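Local coordinates for scaffolding protein (Clostridium cellulolyticum, PDB 1G43), which probably binds crystalline cellulose through its family IIIa cellulose-binding domain, as part of the scaffoldin that holds the cellulosome together, at residues Leu55-Asp60 / His93-Ala98. Sequence-based numbering, arbitrary orientation.
Unlike the reference sequence in segment 55-60: Trp58 (reference Leu), Cys59 (reference Gly). With ZN (zinc ion), chain C.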
# COMPACT_ATOMS: atom_id res chain seq x y z
N LEU A 55 -8.81 -14.07 -2.79
CA LEU A 55 -8.82 -12.88 -1.95
C LEU A 55 -9.69 -11.78 -2.57
O LEU A 55 -9.92 -11.76 -3.77
CB LEU A 55 -7.40 -12.36 -1.76
CG LEU A 55 -6.42 -13.36 -1.13
CD1 LEU A 55 -5.08 -12.66 -0.88
CD2 LEU A 55 -6.96 -13.87 0.20
N THR A 56 -10.20 -10.89 -1.73
CA THR A 56 -10.98 -9.77 -2.24
C THR A 56 -10.31 -8.51 -1.75
O THR A 56 -9.97 -8.40 -0.57
CB THR A 56 -12.46 -9.82 -1.76
OG1 THR A 56 -13.10 -10.90 -2.41
CG2 THR A 56 -13.22 -8.54 -2.14
N PHE A 57 -10.07 -7.58 -2.67
CA PHE A 57 -9.46 -6.30 -2.35
C PHE A 57 -10.50 -5.17 -2.24
O PHE A 57 -11.45 -5.12 -3.01
CB PHE A 57 -8.46 -5.92 -3.41
CG PHE A 57 -7.83 -4.57 -3.21
CD1 PHE A 57 -6.70 -4.42 -2.43
CD2 PHE A 57 -8.35 -3.46 -3.86
CE1 PHE A 57 -6.07 -3.18 -2.30
CE2 PHE A 57 -7.73 -2.21 -3.74
CZ PHE A 57 -6.59 -2.08 -2.96
N TRP A 58 -10.29 -4.25 -1.31
CA TRP A 58 -11.19 -3.10 -1.12
C TRP A 58 -10.38 -1.83 -0.89
O TRP A 58 -9.39 -1.87 -0.17
CB TRP A 58 -12.07 -3.26 0.14
CG TRP A 58 -13.20 -4.21 0.02
CD1 TRP A 58 -14.40 -3.97 -0.58
CD2 TRP A 58 -13.26 -5.54 0.53
NE1 TRP A 58 -15.22 -5.07 -0.46
CE2 TRP A 58 -14.55 -6.05 0.22
CE3 TRP A 58 -12.36 -6.36 1.24
CZ2 TRP A 58 -14.96 -7.35 0.58
CZ3 TRP A 58 -12.77 -7.66 1.60
CH2 TRP A 58 -14.06 -8.13 1.27
N CYS A 59 -10.78 -0.72 -1.51
CA CYS A 59 -10.16 0.58 -1.21
C CYS A 59 -11.30 1.29 -0.51
O CYS A 59 -12.29 1.62 -1.15
CB CYS A 59 -9.76 1.40 -2.44
SG CYS A 59 -9.03 3.05 -1.98
N ASP A 60 -11.17 1.51 0.79
CA ASP A 60 -12.20 2.17 1.57
C ASP A 60 -12.25 3.69 1.34
O ASP A 60 -13.30 4.31 1.48
CB ASP A 60 -12.00 1.89 3.07
CG ASP A 60 -12.05 0.41 3.40
OD1 ASP A 60 -12.83 -0.33 2.76
OD2 ASP A 60 -11.30 -0.01 4.32
N HIS A 93 4.04 -13.73 -0.92
CA HIS A 93 3.18 -12.99 -1.84
C HIS A 93 3.19 -11.51 -1.47
O HIS A 93 3.68 -11.13 -0.41
CB HIS A 93 1.73 -13.49 -1.83
CG HIS A 93 1.55 -14.85 -2.41
ND1 HIS A 93 1.78 -16.00 -1.69
CD2 HIS A 93 1.21 -15.24 -3.66
CE1 HIS A 93 1.59 -17.05 -2.47
NE2 HIS A 93 1.24 -16.61 -3.67
N TYR A 94 2.62 -10.68 -2.31
CA TYR A 94 2.58 -9.28 -1.98
C TYR A 94 1.40 -8.58 -2.61
O TYR A 94 1.00 -8.90 -3.71
CB TYR A 94 3.89 -8.60 -2.36
CG TYR A 94 4.18 -8.40 -3.85
CD1 TYR A 94 3.77 -7.24 -4.52
CD2 TYR A 94 4.92 -9.35 -4.57
CE1 TYR A 94 4.11 -7.01 -5.85
CE2 TYR A 94 5.26 -9.13 -5.91
CZ TYR A 94 4.86 -7.96 -6.53
OH TYR A 94 5.18 -7.76 -7.84
N LEU A 95 0.83 -7.64 -1.88
CA LEU A 95 -0.26 -6.85 -2.40
C LEU A 95 0.39 -5.73 -3.19
O LEU A 95 1.40 -5.20 -2.76
CB LEU A 95 -1.08 -6.23 -1.25
CG LEU A 95 -1.92 -4.99 -1.58
CD1 LEU A 95 -2.92 -5.24 -2.71
CD2 LEU A 95 -2.63 -4.56 -0.31
N GLU A 96 -0.16 -5.39 -4.34
CA GLU A 96 0.36 -4.27 -5.09
C GLU A 96 -0.79 -3.32 -5.31
O GLU A 96 -1.77 -3.68 -5.95
CB GLU A 96 0.94 -4.66 -6.44
CG GLU A 96 1.51 -3.44 -7.15
CD GLU A 96 2.23 -3.79 -8.43
OE1 GLU A 96 1.55 -4.17 -9.41
OE2 GLU A 96 3.47 -3.69 -8.45
N VAL A 97 -0.68 -2.12 -4.75
CA VAL A 97 -1.72 -1.12 -4.91
C VAL A 97 -1.34 -0.18 -6.05
O VAL A 97 -0.21 0.30 -6.12
CB VAL A 97 -1.91 -0.32 -3.61
CG1 VAL A 97 -3.01 0.70 -3.78
CG2 VAL A 97 -2.27 -1.25 -2.48
N ALA A 98 -2.27 0.07 -6.96
CA ALA A 98 -1.99 0.96 -8.09
C ALA A 98 -3.18 1.85 -8.31
O ALA A 98 -4.21 1.65 -7.70
CB ALA A 98 -1.72 0.15 -9.32
ZN ZN C . 0.54 -17.63 -5.22
O HOH W 1 0.18 -19.06 -5.19
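Phe57 and Leu95 meet in the hydrophobic interior between two facing beta-sheets, and the contact is wholly apolar, with no hydrogen bond linking the segments. Phe57 extends across the gap because its chi1 of 176° swings the ring away from its own backbone N, and Phe57 CE1 lies 3.8 Å from Leu95 CD1. Phe57 CD1 is almost as close to Leu95 CD1, at 3.9 Å. The leucine side chain lies roughly perpendicular to that of Phe57, and the methyl approaches the ring obliquely. Val97, two residues along the strand, adds a looser touch: its CG2 is 4.3 Å from Phe57 CE1, so the same ring carbon meets both aliphatic side chains. The CA atoms of Phe57 and Leu95 stand 9.2 Å apart, a separation bridged by side chains alone.

Of the two segments, 93-98 carries a metal ligand: His93 NE2 coordinates a zinc ion at 2.0 Å, away from the apolar cluster.

This is the face-to-face packing of a beta-sandwich. Strand 55-66 pairs with strand 111-120, whose Thr116 touches Phe57 and whose Phe118 touches Leu95, while strand 91-99 runs between strands 77-88 and 41-47 in the opposing sheet.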